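Local coordinates for protein induced by osmotic stress (Scheffersomyces stipitis, PDB 5YWN), which probably reduces ketones, haloketones among them, to alcohols with NADPH, as an extended short-chain reductase of the dihydroflavonol-4-reductase subfamily, at residues Q16-L21 with L78-P83; K25-V30 with A244-F249. The protein carries 1 engineered substitution. All coordinates share one frame; numbering follows the deposited sequence.

Contact 1: residues Q16-L21 with L78-P83. With NAP (NADP nicotinamide-adenine-dinucleotide phosphate), chain B.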
loop_
_atom_site.group_PDB
_atom_site.type_symbol
_atom_site.label_atom_id
_atom_site.label_comp_id
_atom_site.label_asym_id
_atom_site.label_seq_id
_atom_site.Cartn_x
_atom_site.Cartn_y
_atom_site.Cartn_z
ATOM N N GLN A 16 -2.022 8.922 -0.625
ATOM C CA GLN A 16 -2.825 9.942 -1.274
ATOM C C GLN A 16 -4.251 9.511 -1.608
ATOM O O GLN A 16 -5.106 10.254 -1.472
ATOM C CB GLN A 16 -2.121 10.558 -2.468
ATOM C CG GLN A 16 -0.968 11.453 -2.090
ATOM C CD GLN A 16 -0.486 12.360 -3.187
ATOM O OE1 GLN A 16 -1.223 13.124 -3.717
ATOM N NE2 GLN A 16 0.775 12.274 -3.492
ATOM N N GLN A 17 -4.437 8.299 -2.086
ATOM C CA GLN A 17 -5.733 7.749 -2.292
ATOM C C GLN A 17 -6.494 7.562 -0.985
ATOM O O GLN A 17 -7.610 7.835 -0.926
ATOM C CB GLN A 17 -5.679 6.465 -3.107
ATOM C CG GLN A 17 -5.441 6.651 -4.600
ATOM C CD GLN A 17 -6.680 7.094 -5.373
ATOM O OE1 GLN A 17 -7.574 7.591 -4.843
ATOM N NE2 GLN A 17 -6.669 6.895 -6.618
ATOM N N ILE A 18 -5.822 7.120 0.046
ATOM C CA ILE A 18 -6.411 7.026 1.339
ATOM C C ILE A 18 -6.860 8.421 1.794
ATOM O O ILE A 18 -7.926 8.564 2.225
ATOM C CB ILE A 18 -5.412 6.426 2.352
ATOM C CG1 ILE A 18 -5.228 4.930 2.104
ATOM C CG2 ILE A 18 -5.820 6.682 3.796
ATOM C CD1 ILE A 18 -4.187 4.292 2.955
ATOM N N ILE A 19 -6.009 9.409 1.645
ATOM C CA ILE A 19 -6.303 10.744 2.058
ATOM C C ILE A 19 -7.506 11.310 1.302
ATOM O O ILE A 19 -8.368 11.787 1.885
ATOM C CB ILE A 19 -5.067 11.660 1.922
ATOM C CG1 ILE A 19 -3.977 11.272 2.930
ATOM C CG2 ILE A 19 -5.440 13.126 2.052
ATOM C CD1 ILE A 19 -2.632 11.831 2.677
ATOM N N ALA A 20 -7.542 11.140 -0.003
ATOM C CA ALA A 20 -8.652 11.604 -0.806
ATOM C C ALA A 20 -9.949 10.942 -0.396
ATOM O O ALA A 20 -10.932 11.585 -0.336
ATOM C CB ALA A 20 -8.394 11.393 -2.264
ATOM N N LEU A 21 -9.925 9.659 -0.122
ATOM C CA LEU A 21 -11.084 9.015 0.366
ATOM C C LEU A 21 -11.511 9.490 1.741
ATOM O O LEU A 21 -12.622 9.774 1.941
ATOM C CB LEU A 21 -10.908 7.525 0.377
ATOM C CG LEU A 21 -12.043 6.732 1.015
ATOM C CD1 LEU A 21 -13.326 6.940 0.281
ATOM C CD2 LEU A 21 -11.738 5.257 1.154
ATOM N N LEU A 78 -3.146 6.042 10.753
ATOM C CA LEU A 78 -2.812 5.124 9.702
ATOM C C LEU A 78 -1.321 5.218 9.366
ATOM O O LEU A 78 -0.861 6.178 8.796
ATOM C CB LEU A 78 -3.683 5.375 8.521
ATOM C CG LEU A 78 -5.146 5.696 8.793
ATOM C CD1 LEU A 78 -5.912 6.069 7.570
ATOM C CD2 LEU A 78 -5.820 4.556 9.478
ATOM N N HIS A 79 -0.594 4.196 9.753
ATOM C CA HIS A 79 0.813 4.092 9.486
ATOM C C HIS A 79 1.093 3.390 8.156
ATOM O O HIS A 79 1.043 2.201 8.052
ATOM C CB HIS A 79 1.495 3.370 10.625
ATOM C CG HIS A 79 2.980 3.292 10.493
ATOM N ND1 HIS A 79 3.729 4.301 9.967
ATOM C CD2 HIS A 79 3.850 2.323 10.827
ATOM C CE1 HIS A 79 4.994 3.961 9.989
ATOM N NE2 HIS A 79 5.093 2.768 10.512
ATOM N N THR A 80 1.349 4.180 7.150
ATOM C CA THR A 80 1.578 3.680 5.810
ATOM C C THR A 80 3.007 3.822 5.262
ATOM O O THR A 80 3.381 3.136 4.381
ATOM C CB THR A 80 0.608 4.321 4.793
ATOM O OG1 THR A 80 1.055 5.606 4.460
ATOM C CG2 THR A 80 -0.796 4.422 5.307
ATOM N N ALA A 81 3.759 4.737 5.810
ATOM C CA ALA A 81 5.095 4.949 5.371
ATOM C C ALA A 81 6.013 3.763 5.621
ATOM O O ALA A 81 6.069 3.247 6.667
ATOM C CB ALA A 81 5.664 6.200 5.988
ATOM N N SER A 82 6.696 3.358 4.578
ATOM C CA SER A 82 7.683 2.329 4.598
ATOM C C SER A 82 8.620 2.482 3.419
ATOM O O SER A 82 8.219 2.903 2.389
ATOM C CB SER A 82 7.026 0.970 4.459
ATOM O OG SER A 82 7.543 0.075 5.339
ATOM N N PRO A 83 9.851 2.037 3.556
ATOM C CA PRO A 83 10.741 1.978 2.408
ATOM C C PRO A 83 10.235 1.033 1.358
ATOM O O PRO A 83 9.701 -0.010 1.603
ATOM C CB PRO A 83 12.028 1.478 2.974
ATOM C CG PRO A 83 11.923 1.594 4.412
ATOM C CD PRO A 83 10.499 1.571 4.757
HETATM P PA NAP B . 5.526 4.593 -2.264
HETATM O O1A NAP B . 4.570 5.161 -3.285
HETATM O O2A NAP B . 7.016 4.722 -2.473
HETATM O O5B NAP B . 5.162 5.223 -0.828
HETATM C C5B NAP B . 6.127 5.236 0.222
HETATM C C4B NAP B . 6.022 6.541 1.001
HETATM O O4B NAP B . 6.563 6.373 2.315
HETATM C C3B NAP B . 6.792 7.662 0.320
HETATM O O3B NAP B . 5.913 8.729 -0.050
HETATM C C2B NAP B . 7.824 8.140 1.323
HETATM O O2B NAP B . 7.636 9.520 1.623
HETATM C C1B NAP B . 7.634 7.287 2.568
HETATM N N9A NAP B . 8.881 6.541 2.870
HETATM C C8A NAP B . 9.429 5.583 2.097
HETATM N N7A NAP B . 10.567 5.104 2.662
HETATM C C5A NAP B . 10.760 5.762 3.820
HETATM C C6A NAP B . 11.767 5.747 4.905
HETATM N N6A NAP B . 12.829 4.905 4.865
HETATM N N1A NAP B . 11.592 6.601 5.938
HETATM C C2A NAP B . 10.544 7.446 5.999
HETATM N N3A NAP B . 9.598 7.508 5.045
HETATM C C4A NAP B . 9.646 6.710 3.952
HETATM O O3 NAP B . 5.178 3.033 -2.062
HETATM P PN NAP B . 3.665 2.507 -2.215
HETATM O O1N NAP B . 3.619 1.526 -3.361
HETATM O O2N NAP B . 2.745 3.705 -2.211
HETATM O O5D NAP B . 3.435 1.692 -0.845
HETATM C C5D NAP B . 2.665 2.259 0.214
HETATM C C4D NAP B . 2.648 1.310 1.406
HETATM O O4D NAP B . 1.785 0.200 1.142
HETATM C C3D NAP B . 4.034 0.761 1.710
HETATM O O3D NAP B . 4.475 1.183 3.004
HETATM C C2D NAP B . 3.915 -0.749 1.650
HETATM O O2D NAP B . 4.297 -1.338 2.897
HETATM C C1D NAP B . 2.457 -1.049 1.335
HETATM N N1N NAP B . 2.361 -1.876 0.128
HETATM C C2N NAP B . 2.236 -1.290 -1.069
HETATM C C3N NAP B . 2.144 -2.056 -2.226
HETATM C C7N NAP B . 2.003 -1.392 -3.564
HETATM O O7N NAP B . 2.173 -2.048 -4.578
HETATM N N7N NAP B . 1.694 -0.097 -3.609
HETATM C C4N NAP B . 2.184 -3.439 -2.132
HETATM C C5N NAP B . 2.315 -4.022 -0.881
HETATM C C6N NAP B . 2.403 -3.210 0.244
HETATM P P2B NAP B . 8.390 10.653 0.762
HETATM O O1X NAP B . 8.509 11.817 1.718
HETATM O O2X NAP B . 9.706 10.014 0.392
HETATM O O3X NAP B . 7.465 10.898 -0.406
#
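With chi1 at -73°, Ile18 holds CG2 anti to its backbone N and swings CG1 beside that N, and chi2 near 180° then stretches CD1 outward; the two branches thereby reach Leu78 and Thr80 separately. CG2 of Ile18 rests on CD1 of Leu78 at 3.8 Å, the two side chains slanting past one another, while CD1 of Ile18 meets CG2 of Thr80 tip to tip at 4.1 Å. A beta-branched isoleucine suits this place, since it fills two positions at once from one turn of helix 13-24.

Thr80 is two-faced: its methyl joins the apolar cluster, whereas its OG1 is hydrogen-bonded to the backbone O of Ser8, so the buried hydroxyl is satisfied. The carbonyl O of Thr80 accepts a 2.6 Å hydrogen bond from O3D of the nicotinamide ribose. Beyond it the chain lines the cofactor: CB of Ala81 lies 3.8 Å from O4B of the adenosine ribose, and CG of Pro83 approaches N6A of the adenine at 3.5 Å. Both residues are compact, consistent with a loop running close along the dinucleotide.

Helix 13-24 and strand 74-79 belong to a Rossmann fold. Their apolar packing leaves the Thr80 carbonyl to give one polar contact to NADP; Thr11, Arg34, Lys38, Ile195 and Asn210 supply others.

Contact 2: residues K25-V30 with A244-F249; sequences KGYKVV and AHLAAF
Tyr27 and Phe249 meet in a T-shaped stack, the edge of the phenylalanine directed at the face of the tyrosine, with centroids 5.6 Å apart and planes at 77°. The approach is off-centre: CE1 of Phe249 lies 4.0 Å from CZ of Tyr27, toward the phenolic end of the ring. Phe249 gets there through a chi1 of 80°, which sets CG between its backbone N and carbonyl carbon near the end of helix 238-250.

This aromatic pair and Leu246 form the compact part. Phe249 is buried, both rings also touch Val5 of strand 4-7, and CD1 of Leu246 comes to 4.3 Å from CE2 of Tyr27. Tyrosine suits the partly exposed partner, because its ring can pack while its OH is hydrogen-bonded to OE1 of Glu250.

Packing thins at Lys25, which is exposed and touches CD2 of Leu246 through its CG at 4.4 Å. Lysine is a fitting choice here, apolar along its stem and charged at its end. Between it and Tyr27, Gly26 takes a positive phi of 92° in a Schellman motif that ends helix 13-24; at these angles a beta carbon would press against the carbonyl O of Lys25.

The contact thus joins the turn between helix 13-24 and strand 28-33, part of the first beta-alpha-beta unit, to helix 238-250 packed against the sheet. No hydrogen bond links the two segments directly; adhesion probably rests on dispersion and the weak edge-to-face electrostatics of the rings, while the Tyr27-Glu250 bond ties the tyrosine to the end of helix 238-250.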
loop_
_atom_site.group_PDB
_atom_site.type_symbol
_atom_site.label_atom_id
_atom_site.label_comp_id
_atom_site.label_asym_id
_atom_site.label_seq_id
_atom_site.Cartn_x
_atom_site.Cartn_y
_atom_site.Cartn_z
ATOM N N LYS A 25 -15.165 11.612 2.963
ATOM C CA LYS A 25 -16.115 11.205 3.961
ATOM C C LYS A 25 -16.278 12.200 5.135
ATOM O O LYS A 25 -16.993 11.959 6.055
ATOM C CB LYS A 25 -15.788 9.808 4.457
ATOM C CG LYS A 25 -15.786 8.742 3.388
ATOM C CD LYS A 25 -17.149 8.206 3.085
ATOM C CE LYS A 25 -17.143 7.349 1.843
ATOM N NZ LYS A 25 -18.490 6.932 1.407
ATOM N N GLY A 26 -15.620 13.325 5.051
ATOM C CA GLY A 26 -15.709 14.328 6.063
ATOM C C GLY A 26 -14.731 14.376 7.219
ATOM O O GLY A 26 -14.806 15.243 8.034
ATOM N N TYR A 27 -13.790 13.466 7.255
ATOM C CA TYR A 27 -12.689 13.544 8.184
ATOM C C TYR A 27 -11.742 14.651 7.824
ATOM O O TYR A 27 -11.633 15.035 6.725
ATOM C CB TYR A 27 -11.924 12.222 8.192
ATOM C CG TYR A 27 -12.724 11.065 8.655
ATOM C CD1 TYR A 27 -12.825 10.767 9.977
ATOM C CD2 TYR A 27 -13.361 10.276 7.778
ATOM C CE1 TYR A 27 -13.577 9.723 10.422
ATOM C CE2 TYR A 27 -14.107 9.235 8.208
ATOM C CZ TYR A 27 -14.201 8.966 9.540
ATOM O OH TYR A 27 -14.914 7.948 9.962
ATOM N N LYS A 28 -11.064 15.161 8.806
ATOM C CA LYS A 28 -9.879 15.894 8.610
ATOM C C LYS A 28 -8.671 14.962 8.587
ATOM O O LYS A 28 -8.719 13.900 9.091
ATOM C CB LYS A 28 -9.733 16.967 9.654
ATOM C CG LYS A 28 -10.472 18.234 9.357
ATOM C CD LYS A 28 -10.270 19.179 10.498
ATOM C CE LYS A 28 -10.847 20.541 10.278
ATOM N NZ LYS A 28 -12.096 20.737 11.029
ATOM N N VAL A 29 -7.591 15.430 8.010
ATOM C CA VAL A 29 -6.395 14.687 7.886
ATOM C C VAL A 29 -5.165 15.438 8.349
ATOM O O VAL A 29 -5.017 16.555 8.097
ATOM C CB VAL A 29 -6.204 14.174 6.421
ATOM C CG1 VAL A 29 -4.831 13.633 6.176
ATOM C CG2 VAL A 29 -7.253 13.161 6.071
ATOM N N VAL A 30 -4.274 14.731 8.980
ATOM C CA VAL A 30 -2.954 15.217 9.236
ATOM C C VAL A 30 -1.953 14.243 8.690
ATOM O O VAL A 30 -1.926 13.127 9.084
ATOM C CB VAL A 30 -2.738 15.382 10.750
ATOM C CG1 VAL A 30 -1.401 15.975 11.080
ATOM C CG2 VAL A 30 -3.870 16.118 11.409
ATOM N N ALA A 244 -10.387 -0.321 2.100
ATOM C CA ALA A 244 -10.019 -1.261 3.136
ATOM C C ALA A 244 -9.429 -0.596 4.370
ATOM O O ALA A 244 -9.719 -0.980 5.447
ATOM C CB ALA A 244 -9.119 -2.353 2.629
ATOM N N HIS A 245 -8.639 0.420 4.160
ATOM C CA HIS A 245 -8.127 1.187 5.269
ATOM C C HIS A 245 -9.275 1.860 6.041
ATOM O O HIS A 245 -9.298 1.818 7.208
ATOM C CB HIS A 245 -7.044 2.159 4.835
ATOM C CG HIS A 245 -5.695 1.541 4.642
ATOM N ND1 HIS A 245 -5.386 0.749 3.574
ATOM C CD2 HIS A 245 -4.589 1.572 5.406
ATOM C CE1 HIS A 245 -4.145 0.349 3.672
ATOM N NE2 HIS A 245 -3.637 0.844 4.770
ATOM N N LEU A 246 -10.242 2.397 5.331
ATOM C CA LEU A 246 -11.394 2.980 5.949
ATOM C C LEU A 246 -12.182 1.986 6.759
ATOM O O LEU A 246 -12.436 2.217 7.891
ATOM C CB LEU A 246 -12.295 3.592 4.924
ATOM C CG LEU A 246 -13.451 4.384 5.443
ATOM C CD1 LEU A 246 -12.929 5.637 6.075
ATOM C CD2 LEU A 246 -14.411 4.709 4.330
ATOM N N ALA A 247 -12.446 0.843 6.183
ATOM C CA ALA A 247 -13.100 -0.234 6.864
ATOM C C ALA A 247 -12.281 -0.628 8.090
ATOM O O ALA A 247 -12.812 -0.886 9.112
ATOM C CB ALA A 247 -13.212 -1.433 5.964
ATOM N N ALA A 248 -10.990 -0.619 7.950
ATOM C CA ALA A 248 -10.091 -1.111 8.956
ATOM C C ALA A 248 -10.181 -0.352 10.262
ATOM O O ALA A 248 -9.899 -0.898 11.259
ATOM C CB ALA A 248 -8.669 -1.148 8.468
ATOM N N PHE A 249 -10.479 0.935 10.177
ATOM C CA PHE A 249 -10.742 1.731 11.349
ATOM C C PHE A 249 -12.191 2.022 11.737
ATOM O O PHE A 249 -12.454 2.304 12.855
ATOM C CB PHE A 249 -9.854 2.961 11.413
ATOM C CG PHE A 249 -10.277 4.126 10.554
ATOM C CD1 PHE A 249 -11.186 5.039 10.995
ATOM C CD2 PHE A 249 -9.677 4.364 9.363
ATOM C CE1 PHE A 249 -11.524 6.110 10.216
ATOM C CE2 PHE A 249 -9.980 5.449 8.609
ATOM C CZ PHE A 249 -10.901 6.323 9.028
#

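In the fold
Contacts 1 and 2 lie on one side of the same seven-stranded parallel sheet, their centres about 10 Å apart, and they touch: CD1 of Ile18 packs on CG of His245 at 3.6 Å, and CD2 of Leu78 on CD2 of Phe249 at 3.9 Å. Along the chain their segments alternate, 16-21, 25-30, 78-83, then 244-249. Helix 13-24 leads through the turn at 25-27 into strand 28-33, within the first beta-alpha-beta unit begun by strand 4-7, whereas helix 238-250 arrives from far later in the sequence and packs beside it. Contact 1 lies nearer the centre of the chain and at the cofactor; contact 2 continues the apolar layer outward to the partly exposed turn.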